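Local coordinates for transcriptional repressor (Vibrio fischeri, PDB 3KV1), which probably acts as a sugar-responsive transcriptional repressor of the SorC family, this fragment being its putative sugar-binding domain, at residues Ser47-Asn52 with Ala149-Val154; Ala69-Ala74 with Cys104-Lys109; Thr78-Arg83 with Lys109-Ser114; Arg83-Ile88 with Ser114-Tyr119. All coordinates share one frame; numbering follows the deposited sequence.

Contact 1: residues Ser47-Asn52 with Ala149-Val154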
loop_
_atom_site.group_PDB
_atom_site.type_symbol
_atom_site.label_atom_id
_atom_site.label_comp_id
_atom_site.label_asym_id
_atom_site.label_seq_id
_atom_site.Cartn_x
_atom_site.Cartn_y
_atom_site.Cartn_z
ATOM N N SER A 47 14.373 -11.840 -17.636
ATOM C CA SER A 47 15.637 -11.579 -18.283
ATOM C C SER A 47 15.623 -10.260 -19.051
ATOM O O SER A 47 16.600 -9.498 -18.996
ATOM C CB SER A 47 16.009 -12.734 -19.210
ATOM O OG SER A 47 17.205 -12.390 -19.859
ATOM N N TYR A 48 14.530 -9.999 -19.772
ATOM C CA TYR A 48 14.358 -8.735 -20.488
ATOM C C TYR A 48 14.471 -7.559 -19.490
ATOM O O TYR A 48 15.190 -6.592 -19.745
ATOM C CB TYR A 48 13.018 -8.711 -21.268
ATOM C CG TYR A 48 12.616 -7.318 -21.740
ATOM C CD1 TYR A 48 13.070 -6.816 -22.953
ATOM C CD2 TYR A 48 11.793 -6.521 -20.958
ATOM C CE1 TYR A 48 12.700 -5.522 -23.369
ATOM C CE2 TYR A 48 11.414 -5.257 -21.365
ATOM C CZ TYR A 48 11.886 -4.764 -22.556
ATOM O OH TYR A 48 11.510 -3.481 -22.920
ATOM N N LEU A 49 13.767 -7.632 -18.366
ATOM C CA LEU A 49 13.867 -6.555 -17.374
ATOM C C LEU A 49 15.261 -6.462 -16.767
ATOM O O LEU A 49 15.797 -5.359 -16.549
ATOM C CB LEU A 49 12.861 -6.742 -16.254
ATOM C CG LEU A 49 11.401 -6.516 -16.664
ATOM C CD1 LEU A 49 10.520 -6.791 -15.443
ATOM C CD2 LEU A 49 11.196 -5.075 -17.139
ATOM N N ASN A 50 15.870 -7.612 -16.521
ATOM C CA ASN A 50 17.239 -7.603 -15.982
ATOM C C ASN A 50 18.184 -6.775 -16.846
ATOM O O ASN A 50 19.016 -6.006 -16.331
ATOM C CB ASN A 50 17.771 -9.049 -15.897
ATOM C CG ASN A 50 19.147 -9.130 -15.267
ATOM O OD1 ASN A 50 19.443 -8.439 -14.295
ATOM N ND2 ASN A 50 19.993 -10.007 -15.810
ATOM N N ASN A 51 18.082 -6.946 -18.164
ATOM C CA ASN A 51 18.960 -6.230 -19.088
ATOM C C ASN A 51 18.547 -4.784 -19.347
ATOM O O ASN A 51 19.388 -3.945 -19.642
ATOM C CB ASN A 51 19.011 -6.954 -20.425
ATOM C CG ASN A 51 19.676 -8.312 -20.338
ATOM O OD1 ASN A 51 20.649 -8.492 -19.626
ATOM N ND2 ASN A 51 19.159 -9.267 -21.091
ATOM N N ASN A 52 17.258 -4.472 -19.245
ATOM C CA ASN A 52 16.808 -3.157 -19.742
ATOM C C ASN A 52 16.408 -2.132 -18.702
ATOM O O ASN A 52 16.411 -0.927 -18.983
ATOM C CB ASN A 52 15.667 -3.331 -20.757
ATOM C CG ASN A 52 16.153 -3.930 -22.058
ATOM O OD1 ASN A 52 16.622 -3.209 -22.923
ATOM N ND2 ASN A 52 16.086 -5.257 -22.182
ATOM N N ALA A 149 6.187 6.235 -16.270
ATOM C CA ALA A 149 7.159 5.151 -16.212
ATOM C C ALA A 149 7.716 4.816 -17.595
ATOM O O ALA A 149 7.032 4.941 -18.609
ATOM C CB ALA A 149 6.499 3.876 -15.617
ATOM N N GLU A 150 8.946 4.330 -17.602
ATOM C CA GLU A 150 9.587 3.830 -18.810
ATOM C C GLU A 150 8.969 2.499 -19.296
ATOM O O GLU A 150 8.964 2.229 -20.473
ATOM C CB GLU A 150 11.090 3.589 -18.527
ATOM C CG GLU A 150 11.965 4.889 -18.377
ATOM C CD GLU A 150 12.005 5.454 -16.963
ATOM O OE1 GLU A 150 12.882 6.307 -16.698
ATOM O OE2 GLU A 150 11.202 5.036 -16.094
ATOM N N PHE A 151 8.528 1.656 -18.361
ATOM C CA PHE A 151 7.959 0.337 -18.671
ATOM C C PHE A 151 6.599 0.176 -18.037
ATOM O O PHE A 151 6.322 0.817 -17.027
ATOM C CB PHE A 151 8.816 -0.788 -18.068
ATOM C CG PHE A 151 10.245 -0.783 -18.549
ATOM C CD1 PHE A 151 11.202 0.046 -17.921
ATOM C CD2 PHE A 151 10.631 -1.624 -19.591
ATOM C CE1 PHE A 151 12.514 0.065 -18.361
ATOM C CE2 PHE A 151 11.964 -1.611 -20.045
ATOM C CZ PHE A 151 12.896 -0.766 -19.411
ATOM N N ALA A 152 5.789 -0.751 -18.589
ATOM C CA ALA A 152 4.614 -1.246 -17.872
ATOM C C ALA A 152 4.681 -2.756 -17.940
ATOM O O ALA A 152 5.143 -3.314 -18.944
ATOM C CB ALA A 152 3.285 -0.717 -18.509
ATOM N N LEU A 153 4.265 -3.427 -16.878
ATOM C CA LEU A 153 4.280 -4.879 -16.876
ATOM C C LEU A 153 2.821 -5.294 -16.647
ATOM O O LEU A 153 2.260 -5.077 -15.578
ATOM C CB LEU A 153 5.226 -5.338 -15.761
ATOM C CG LEU A 153 5.337 -6.832 -15.545
ATOM C CD1 LEU A 153 6.011 -7.449 -16.792
ATOM C CD2 LEU A 153 6.195 -7.022 -14.304
ATOM N N VAL A 154 2.172 -5.811 -17.683
ATOM C CA VAL A 154 0.742 -6.074 -17.552
ATOM C C VAL A 154 0.377 -7.429 -18.133
ATOM O O VAL A 154 1.051 -7.934 -19.049
ATOM C CB VAL A 154 -0.062 -4.978 -18.282
ATOM C CG1 VAL A 154 0.012 -3.631 -17.525
ATOM C CG2 VAL A 154 0.431 -4.829 -19.759
#

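Contact 2: residues Ala69-Ala74 with Cys104-Lys109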
loop_
_atom_site.group_PDB
_atom_site.type_symbol
_atom_site.label_atom_id
_atom_site.label_comp_id
_atom_site.label_asym_id
_atom_site.label_seq_id
_atom_site.Cartn_x
_atom_site.Cartn_y
_atom_site.Cartn_z
ATOM N N ALA A 69 3.950 -13.960 -11.831
ATOM C CA ALA A 69 4.964 -14.960 -12.219
ATOM C C ALA A 69 6.351 -14.314 -12.454
ATOM O O ALA A 69 7.372 -14.947 -12.201
ATOM C CB ALA A 69 4.514 -15.745 -13.477
ATOM N N VAL A 70 6.375 -13.058 -12.920
ATOM C CA VAL A 70 7.669 -12.379 -13.172
ATOM C C VAL A 70 8.348 -12.085 -11.835
ATOM O O VAL A 70 9.546 -12.250 -11.689
ATOM C CB VAL A 70 7.466 -11.068 -13.974
ATOM C CG1 VAL A 70 8.804 -10.337 -14.188
ATOM C CG2 VAL A 70 6.744 -11.362 -15.350
ATOM N N ALA A 71 7.562 -11.668 -10.854
ATOM C CA ALA A 71 8.130 -11.397 -9.535
ATOM C C ALA A 71 8.610 -12.670 -8.861
ATOM O O ALA A 71 9.598 -12.666 -8.129
ATOM C CB ALA A 71 7.099 -10.653 -8.665
ATOM N N ASP A 72 7.950 -13.783 -9.167
ATOM C CA ASP A 72 8.252 -15.044 -8.511
ATOM C C ASP A 72 9.321 -15.850 -9.238
ATOM O O ASP A 72 9.782 -16.866 -8.730
ATOM C CB ASP A 72 6.969 -15.869 -8.333
ATOM C CG ASP A 72 5.962 -15.182 -7.398
ATOM O OD1 ASP A 72 6.384 -14.317 -6.590
ATOM O OD2 ASP A 72 4.750 -15.496 -7.473
ATOM N N HIS A 73 9.739 -15.396 -10.417
ATOM C CA HIS A 73 10.728 -16.159 -11.166
ATOM C C HIS A 73 12.060 -16.112 -10.415
ATOM O O HIS A 73 12.545 -15.024 -10.083
ATOM C CB HIS A 73 10.918 -15.615 -12.572
ATOM C CG HIS A 73 12.035 -16.281 -13.310
ATOM N ND1 HIS A 73 11.930 -17.552 -13.826
ATOM C CD2 HIS A 73 13.300 -15.867 -13.572
ATOM C CE1 HIS A 73 13.074 -17.887 -14.398
ATOM N NE2 HIS A 73 13.914 -16.872 -14.271
ATOM N N ALA A 74 12.655 -17.274 -10.164
ATOM C CA ALA A 74 13.869 -17.298 -9.333
ATOM C C ALA A 74 15.191 -17.237 -10.103
ATOM O O ALA A 74 16.139 -17.946 -9.776
ATOM C CB ALA A 74 13.844 -18.518 -8.412
ATOM N N CYS A 104 4.611 -5.446 -6.743
ATOM C CA CYS A 104 5.658 -4.418 -6.772
ATOM C C CYS A 104 6.638 -4.645 -5.616
ATOM O O CYS A 104 7.864 -4.495 -5.777
ATOM C CB CYS A 104 5.061 -3.005 -6.603
ATOM S SG CYS A 104 4.216 -2.449 -8.144
ATOM N N ARG A 105 6.109 -4.984 -4.451
ATOM C CA ARG A 105 6.998 -5.238 -3.316
ATOM C C ARG A 105 7.970 -6.392 -3.585
ATOM O O ARG A 105 9.165 -6.325 -3.245
ATOM C CB ARG A 105 6.184 -5.460 -2.019
ATOM C CG ARG A 105 5.665 -4.116 -1.488
ATOM C CD ARG A 105 4.287 -4.165 -0.821
ATOM N NE ARG A 105 4.148 -5.221 0.166
ATOM C CZ ARG A 105 3.013 -5.491 0.807
ATOM N NH1 ARG A 105 1.916 -4.778 0.562
ATOM N NH2 ARG A 105 2.969 -6.475 1.699
ATOM N N ARG A 106 7.455 -7.446 -4.202
ATOM C CA ARG A 106 8.296 -8.606 -4.535
ATOM C C ARG A 106 9.313 -8.278 -5.622
ATOM O O ARG A 106 10.467 -8.710 -5.548
ATOM C CB ARG A 106 7.423 -9.818 -4.929
ATOM C CG ARG A 106 6.593 -10.317 -3.737
ATOM C CD ARG A 106 6.280 -11.806 -3.828
ATOM N NE ARG A 106 5.464 -12.123 -4.996
ATOM C CZ ARG A 106 4.136 -12.083 -5.011
ATOM N NH1 ARG A 106 3.471 -11.742 -3.911
ATOM N NH2 ARG A 106 3.470 -12.385 -6.122
ATOM N N LEU A 107 8.880 -7.530 -6.615
ATOM C CA LEU A 107 9.795 -7.020 -7.653
ATOM C C LEU A 107 10.896 -6.144 -7.043
ATOM O O LEU A 107 12.053 -6.286 -7.378
ATOM C CB LEU A 107 9.035 -6.255 -8.719
ATOM C CG LEU A 107 8.146 -7.071 -9.678
ATOM C CD1 LEU A 107 7.276 -6.138 -10.522
ATOM C CD2 LEU A 107 9.063 -7.984 -10.528
ATOM N N ALA A 108 10.543 -5.218 -6.155
ATOM C CA ALA A 108 11.572 -4.395 -5.530
ATOM C C ALA A 108 12.602 -5.231 -4.778
ATOM O O ALA A 108 13.799 -4.953 -4.779
ATOM C CB ALA A 108 10.911 -3.316 -4.590
ATOM N N LYS A 109 12.139 -6.283 -4.127
ATOM C CA LYS A 109 13.073 -7.112 -3.405
ATOM C C LYS A 109 14.014 -7.844 -4.343
ATOM O O LYS A 109 15.225 -7.958 -4.075
ATOM C CB LYS A 109 12.321 -8.094 -2.523
ATOM C CG LYS A 109 13.262 -9.022 -1.783
ATOM C CD LYS A 109 12.529 -9.932 -0.805
ATOM C CE LYS A 109 13.501 -10.913 -0.134
ATOM N NZ LYS A 109 12.774 -11.976 0.627
#

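Contact 3: residues Thr78-Arg83 with Lys109-Ser114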
loop_
_atom_site.group_PDB
_atom_site.type_symbol
_atom_site.label_atom_id
_atom_site.label_comp_id
_atom_site.label_asym_id
_atom_site.label_seq_id
_atom_site.Cartn_x
_atom_site.Cartn_y
_atom_site.Cartn_z
ATOM N N THR A 78 20.791 -8.653 -11.755
ATOM C CA THR A 78 21.661 -7.661 -11.153
ATOM C C THR A 78 20.838 -6.689 -10.309
ATOM O O THR A 78 19.701 -6.366 -10.649
ATOM C CB THR A 78 22.388 -6.899 -12.252
ATOM O OG1 THR A 78 23.052 -7.849 -13.097
ATOM C CG2 THR A 78 23.387 -5.953 -11.657
ATOM N N GLN A 79 21.400 -6.233 -9.197
ATOM C CA GLN A 79 20.667 -5.313 -8.337
ATOM C C GLN A 79 20.752 -3.884 -8.886
ATOM O O GLN A 79 21.846 -3.413 -9.236
ATOM C CB GLN A 79 21.200 -5.391 -6.894
ATOM C CG GLN A 79 21.156 -6.836 -6.341
ATOM C CD GLN A 79 19.723 -7.377 -6.279
ATOM O OE1 GLN A 79 18.947 -6.974 -5.423
ATOM N NE2 GLN A 79 19.376 -8.286 -7.195
ATOM N N ARG A 80 19.608 -3.205 -8.994
ATOM C CA ARG A 80 19.624 -1.812 -9.406
ATOM C C ARG A 80 18.493 -1.067 -8.736
ATOM O O ARG A 80 17.465 -1.672 -8.399
ATOM C CB ARG A 80 19.584 -1.681 -10.947
ATOM C CG ARG A 80 18.204 -1.660 -11.645
ATOM C CD ARG A 80 17.409 -2.977 -11.528
ATOM N NE ARG A 80 18.133 -4.207 -11.868
ATOM C CZ ARG A 80 18.237 -4.747 -13.082
ATOM N NH1 ARG A 80 17.703 -4.159 -14.150
ATOM N NH2 ARG A 80 18.861 -5.905 -13.234
ATOM N N ASN A 81 18.673 0.239 -8.547
ATOM C CA ASN A 81 17.673 1.020 -7.828
ATOM C C ASN A 81 16.541 1.517 -8.723
ATOM O O ASN A 81 16.447 2.709 -9.049
ATOM C CB ASN A 81 18.327 2.184 -7.084
ATOM C CG ASN A 81 17.368 2.849 -6.112
ATOM O OD1 ASN A 81 16.329 2.277 -5.774
ATOM N ND2 ASN A 81 17.711 4.054 -5.661
ATOM N N ALA A 82 15.671 0.603 -9.112
ATOM C CA ALA A 82 14.537 0.948 -9.976
ATOM C C ALA A 82 13.271 1.041 -9.118
ATOM O O ALA A 82 13.257 0.581 -7.972
ATOM C CB ALA A 82 14.375 -0.093 -11.058
ATOM N N ARG A 83 12.228 1.669 -9.647
ATOM C CA ARG A 83 10.999 1.820 -8.880
ATOM C C ARG A 83 9.933 0.953 -9.528
ATOM O O ARG A 83 9.882 0.795 -10.771
ATOM C CB ARG A 83 10.502 3.275 -8.840
ATOM C CG ARG A 83 11.068 4.145 -7.715
ATOM C CD ARG A 83 10.268 5.448 -7.577
ATOM N NE ARG A 83 10.372 6.268 -8.780
ATOM C CZ ARG A 83 9.410 7.047 -9.267
ATOM N NH1 ARG A 83 8.229 7.143 -8.661
ATOM N NH2 ARG A 83 9.637 7.743 -10.374
ATOM N N LYS A 109 12.139 -6.283 -4.127
ATOM C CA LYS A 109 13.073 -7.112 -3.405
ATOM C C LYS A 109 14.014 -7.844 -4.343
ATOM O O LYS A 109 15.225 -7.958 -4.075
ATOM C CB LYS A 109 12.321 -8.094 -2.523
ATOM C CG LYS A 109 13.262 -9.022 -1.783
ATOM C CD LYS A 109 12.529 -9.932 -0.805
ATOM C CE LYS A 109 13.501 -10.913 -0.134
ATOM N NZ LYS A 109 12.774 -11.976 0.627
ATOM N N LYS A 110 13.444 -8.361 -5.422
ATOM C CA LYS A 110 14.165 -9.151 -6.428
ATOM C C LYS A 110 15.205 -8.343 -7.189
ATOM O O LYS A 110 16.352 -8.784 -7.352
ATOM C CB LYS A 110 13.139 -9.728 -7.426
ATOM C CG LYS A 110 13.792 -10.409 -8.639
ATOM C CD LYS A 110 12.740 -11.090 -9.563
ATOM C CE LYS A 110 13.433 -11.751 -10.754
ATOM N NZ LYS A 110 12.428 -12.331 -11.691
ATOM N N TYR A 111 14.800 -7.152 -7.649
ATOM C CA TYR A 111 15.653 -6.347 -8.532
ATOM C C TYR A 111 16.489 -5.348 -7.757
ATOM O O TYR A 111 17.374 -4.707 -8.322
ATOM C CB TYR A 111 14.798 -5.616 -9.567
ATOM C CG TYR A 111 14.366 -6.556 -10.693
ATOM C CD1 TYR A 111 13.117 -7.197 -10.659
ATOM C CD2 TYR A 111 15.200 -6.792 -11.780
ATOM C CE1 TYR A 111 12.736 -8.062 -11.666
ATOM C CE2 TYR A 111 14.809 -7.666 -12.822
ATOM C CZ TYR A 111 13.576 -8.295 -12.736
ATOM O OH TYR A 111 13.187 -9.162 -13.729
ATOM N N GLY A 112 16.217 -5.244 -6.464
ATOM C CA GLY A 112 16.951 -4.329 -5.612
ATOM C C GLY A 112 16.560 -2.859 -5.641
ATOM O O GLY A 112 17.433 -1.991 -5.493
ATOM N N GLY A 113 15.283 -2.545 -5.788
ATOM C CA GLY A 113 14.854 -1.145 -5.749
ATOM C C GLY A 113 13.743 -0.833 -4.747
ATOM O O GLY A 113 13.787 -1.306 -3.613
ATOM N N SER A 114 12.742 -0.044 -5.156
ATOM C CA SER A 114 11.684 0.377 -4.253
ATOM C C SER A 114 10.310 0.201 -4.856
ATOM O O SER A 114 10.185 0.038 -6.066
ATOM C CB SER A 114 11.852 1.853 -3.889
ATOM O OG SER A 114 11.757 2.641 -5.051
HETATM O O HOH W 1 17.635 -9.574 -4.291
HETATM O O HOH W 2 14.206 3.637 -5.918
#

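Contact 4: residues Arg83-Ile88 with Ser114-Tyr119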
loop_
_atom_site.group_PDB
_atom_site.type_symbol
_atom_site.label_atom_id
_atom_site.label_comp_id
_atom_site.label_asym_id
_atom_site.label_seq_id
_atom_site.Cartn_x
_atom_site.Cartn_y
_atom_site.Cartn_z
ATOM N N ARG A 83 12.228 1.669 -9.647
ATOM C CA ARG A 83 10.999 1.820 -8.880
ATOM C C ARG A 83 9.933 0.953 -9.528
ATOM O O ARG A 83 9.882 0.795 -10.771
ATOM C CB ARG A 83 10.502 3.275 -8.840
ATOM C CG ARG A 83 11.068 4.145 -7.715
ATOM C CD ARG A 83 10.268 5.448 -7.577
ATOM N NE ARG A 83 10.372 6.268 -8.780
ATOM C CZ ARG A 83 9.410 7.047 -9.267
ATOM N NH1 ARG A 83 8.229 7.143 -8.661
ATOM N NH2 ARG A 83 9.637 7.743 -10.374
ATOM N N PHE A 84 9.090 0.383 -8.677
ATOM C CA PHE A 84 7.948 -0.404 -9.134
ATOM C C PHE A 84 6.678 0.243 -8.580
ATOM O O PHE A 84 6.498 0.305 -7.355
ATOM C CB PHE A 84 8.099 -1.853 -8.656
ATOM C CG PHE A 84 9.285 -2.544 -9.269
ATOM C CD1 PHE A 84 10.516 -2.527 -8.621
ATOM C CD2 PHE A 84 9.195 -3.089 -10.542
ATOM C CE1 PHE A 84 11.625 -3.149 -9.217
ATOM C CE2 PHE A 84 10.287 -3.678 -11.135
ATOM C CZ PHE A 84 11.517 -3.695 -10.461
ATOM N N VAL A 85 5.835 0.760 -9.480
ATOM C CA VAL A 85 4.700 1.601 -9.109
ATOM C C VAL A 85 3.397 0.895 -9.445
ATOM O O VAL A 85 3.203 0.461 -10.596
ATOM C CB VAL A 85 4.717 2.938 -9.881
ATOM C CG1 VAL A 85 3.633 3.858 -9.328
ATOM C CG2 VAL A 85 6.107 3.605 -9.781
ATOM N N SER A 86 2.499 0.763 -8.464
ATOM C CA SER A 86 1.199 0.119 -8.748
ATOM C C SER A 86 0.388 0.921 -9.731
ATOM O O SER A 86 0.230 2.143 -9.567
ATOM C CB SER A 86 0.395 0.002 -7.451
ATOM O OG SER A 86 1.035 -0.886 -6.568
ATOM N N ALA A 87 -0.160 0.247 -10.748
ATOM C CA ALA A 87 -0.971 0.913 -11.761
ATOM C C ALA A 87 -2.446 0.696 -11.520
ATOM O O ALA A 87 -3.272 1.129 -12.315
ATOM C CB ALA A 87 -0.626 0.385 -13.178
ATOM N N ILE A 88 -2.766 -0.003 -10.443
ATOM C CA ILE A 88 -4.152 -0.322 -10.114
ATOM C C ILE A 88 -4.180 -0.455 -8.597
ATOM O O ILE A 88 -3.153 -0.760 -7.989
ATOM C CB ILE A 88 -4.659 -1.585 -10.857
ATOM C CG1 ILE A 88 -6.093 -1.895 -10.440
ATOM C CG2 ILE A 88 -3.748 -2.809 -10.546
ATOM C CD1 ILE A 88 -6.796 -2.986 -11.322
ATOM N N SER A 114 12.742 -0.044 -5.156
ATOM C CA SER A 114 11.684 0.377 -4.253
ATOM C C SER A 114 10.310 0.201 -4.856
ATOM O O SER A 114 10.185 0.038 -6.066
ATOM C CB SER A 114 11.852 1.853 -3.889
ATOM O OG SER A 114 11.757 2.641 -5.051
ATOM N N SER A 115 9.277 0.251 -4.028
ATOM C CA SER A 115 7.941 0.148 -4.605
ATOM C C SER A 115 7.116 1.325 -4.150
ATOM O O SER A 115 7.367 1.879 -3.074
ATOM C CB SER A 115 7.269 -1.158 -4.206
ATOM O OG SER A 115 7.153 -1.228 -2.814
ATOM N N GLU A 116 6.092 1.660 -4.927
ATOM C CA GLU A 116 5.262 2.836 -4.661
ATOM C C GLU A 116 3.777 2.440 -4.732
ATOM O O GLU A 116 3.250 2.100 -5.801
ATOM C CB GLU A 116 5.607 3.964 -5.640
ATOM C CG GLU A 116 7.071 4.410 -5.516
ATOM C CD GLU A 116 7.514 5.526 -6.474
ATOM O OE1 GLU A 116 6.670 6.146 -7.156
ATOM O OE2 GLU A 116 8.739 5.786 -6.527
ATOM N N THR A 117 3.119 2.461 -3.578
ATOM C CA THR A 117 1.740 1.949 -3.470
ATOM C C THR A 117 0.709 2.964 -3.989
ATOM O O THR A 117 0.885 4.178 -3.820
ATOM C CB THR A 117 1.439 1.589 -1.992
ATOM O OG1 THR A 117 2.272 0.482 -1.619
ATOM C CG2 THR A 117 -0.037 1.206 -1.796
ATOM N N LEU A 118 -0.336 2.465 -4.655
ATOM C CA LEU A 118 -1.489 3.306 -4.974
ATOM C C LEU A 118 -2.439 3.145 -3.791
ATOM O O LEU A 118 -2.933 2.033 -3.566
ATOM C CB LEU A 118 -2.124 2.851 -6.298
ATOM C CG LEU A 118 -3.287 3.711 -6.798
ATOM C CD1 LEU A 118 -2.876 5.163 -7.038
ATOM C CD2 LEU A 118 -3.815 3.091 -8.098
ATOM N N TYR A 119 -2.635 4.217 -2.992
ATOM C CA TYR A 119 -3.460 4.141 -1.772
ATOM C C TYR A 119 -4.956 4.265 -2.049
ATOM O O TYR A 119 -5.607 5.239 -1.619
ATOM C CB TYR A 119 -3.006 5.209 -0.738
ATOM C CG TYR A 119 -1.619 4.908 -0.256
ATOM C CD1 TYR A 119 -0.542 5.689 -0.661
ATOM C CD2 TYR A 119 -1.369 3.803 0.555
ATOM C CE1 TYR A 119 0.758 5.394 -0.234
ATOM C CE2 TYR A 119 -0.060 3.490 0.974
ATOM C CZ TYR A 119 0.987 4.292 0.569
ATOM O OH TYR A 119 2.281 3.972 0.975
HETATM O O HOH W 3 -1.703 -0.260 -4.527
HETATM O O HOH W 4 3.190 -0.800 -4.977
#

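Contact 1: residues Ser47-Asn52 with Ala149-Val154
Phe151 does most of the touching, its flat ring reaching from the strand to meet the last turn of the helix. Tyr48 comes at it tip to tip: the hydroxyl OH lies in the plane of the Phe151 ring, at its edge, 3.5 Å from CE2. The same ring edge receives a backbone oxygen, Asn52 O, 3.5 Å from Phe151 CZ, so the weakly positive rim of the phenyl group faces two oxygens. Deeper in, Leu49 spans two strand residues with its forked end, CD2 standing 4.3 Å from Phe151 CD2 and CD1 4.5 Å from Leu153 CD2; a branched aliphatic chain suits such a position. No hydrogen bond crosses the interface. Within the helix, Asn52 turns its amide back along the chain, ND2 donating to Tyr48 O at 2.9 Å in a nearly straight bond (166°) that meets a lone pair in the carbonyl plane and secures the C-terminal turn. Tyr48 has CG anti to its backbone N (chi1 165°), which sends the ring out toward the strand, and its side chain lies about 4 Å from a bound glycerol. The axes of helix 47-52 and strand 151-154 run nearly antiparallel and come within 11.8 Å. Helix 34-52 thus packs on the sheet where strand 151-158 lies between strands 58-61 and 223-227, while Tyr111 and Leu107 of helix 100-111 continue the apolar layer beside Leu49 and Leu153.

Contact 2: residues Ala69-Ala74 with Cys104-Lys109
Two helices of successive beta-alpha-beta units, 65-72 and 100-111, pack against each other here in the Rossmann-like part of the domain. Apolar contact forms the buried side. The backbones come nearest at Ala71, its CA 5.0 Å from Leu107 CA, and the small methyl suits so tight an approach: Ala71 CB sits 3.8 Å from Arg106 CB. Leu107 brings its CD2 branch alongside, 3.7 Å from Ala71 CA, and the same methyl reaches Val70 CG1 more loosely. Leu107 also packs on Phe84 and Val61 of the sheet below, so a long branched residue fits a place where helix, helix and strands converge.

Charge closes the outer, more exposed side. Asp72 and Arg106 cross obliquely in a salt bridge, their carboxylate and guanidinium planes 29° apart. Arg106 starts along the apolar seam, then bends at chi3 (-63°) to bring its guanidinium back toward Asp72; the aliphatic part serves the packing while the charged end stays at the rim. The grip is not a paired, two-pronged one: Arg106 NE donates to Asp72 OD1 at 2.9 Å, but the bond is weak because its N-H is bent to 130°, and Arg106 NH2 stays 3.6 Å from Asp72 OD2.

Contact 3: residues Thr78-Arg83 with Lys109-Ser114
The C-terminal end of helix 100-111 and its double-glycine turn into the next strand are held here by the loop that leads into strand 83-86. Gly112 leaves the helix with positive phi (80°), a conformation suited to glycine, and the loop takes up the carbonyls at the helix end: Arg80 N donates to Tyr111 O at 2.8 Å, nearly along the C=O axis, and Gln79 NE2 to Lys110 O at 3.1 Å. Gln79 folds back at chi2 to reach that oxygen. Gly113 passes so near the loop that its CA lies 3.2 Å from Ala82 O, with no space there for a beta carbon. The same Ala82 O accepts from Ser114 N at 2.9 Å, beginning the parallel strand pairing. Outside, a water joins Asn81 OD1 to Ser114 OG, 2.8 Å from the latter, while Arg83 CG lies just 3.1 Å from that hydroxyl.

Arg80 curls back on itself, so that NE and NH2 both hold Thr78 O in the guanidinium plane. One face of the guanidinium rests on the edge of the Tyr111 ring: Tyr111 CD2 stands 3.8 Å above the guanidinium plane, over the centre of that group, with the two planes 85° apart. Arg80 NH1 goes on to Leu53 O and NH2 to Asn50 O. With Tyr111 OH bonded to Ser46 O and Lys110 NZ to Ser46, Val70 and His73, the turn is tied to helices 34-52 and 65-72.

Contact 4: residues Arg83-Ile88 with Ser114-Tyr119
Strands 83-86 and 114-116 run parallel, their axes 4.5 Å apart and inclined by 20°, with Phe84 using both backbone groups: Phe84 N donates to Ser114 O at 2.9 Å, and Phe84 O accepts from Glu116 N at 2.8 Å. Ser86 N completes the ladder by donating to Glu116 O at 3.1 Å, almost along the C=O axis. Ser86 O, by contrast, is buried with no polar partner in the model.

Phe84 and Ser115 face helix 100-111, where the phenyl ring packs on Leu107 and the small serine lies against Cys104 and Arg105. On the other face, Val85 sets CG2 3.7 Å from Glu116 OE1, and Arg83 forms a salt bridge with Glu116. Both charged side chains were modelled in two conformations; the pair considered here puts Arg83 CD 1.9 Å from Glu116 OE2, too close to coexist, so the bridge's fine geometry carries little weight. Further along, Ser86 CB meets Leu118 CB at 4.0 Å, and the CD2 branch of Leu118 reaches the backbone of Ile88. A water linked to Ser86 OG at 2.7 Å also donates weakly to Glu116 O.

Ser115 O and Tyr119 OH bond to Arg105 and Asp101 of the second subunit, so the outer strand adjoins the dimer interface. Two parallel neighbours joined through helix 100-111 make a beta-alpha-beta crossover, the repeating element of a Rossmann-like fold.

In the fold
Contact 1 closes the longest loop of the chain considered here, and the other three are nested inside it. Contacts 2, 3 and 4 interlock, their segments alternating along the chain as helix 65-72, strand 83-86, helix 100-111 and strand 114-116 follow one another. Contacts 2 and 3 share Lys109 and helix 100-111, with centres about 10 Å apart; contacts 3 and 4 share Arg83 and Ser114, about 13 Å apart. Contacts 1 and 4, about 15 Å apart, reach the same sheet without touching. Leu107 ties contacts 1, 2 and 4 into a shared apolar layer of the putative sugar-binding domain, while contact 3 closes its outer end.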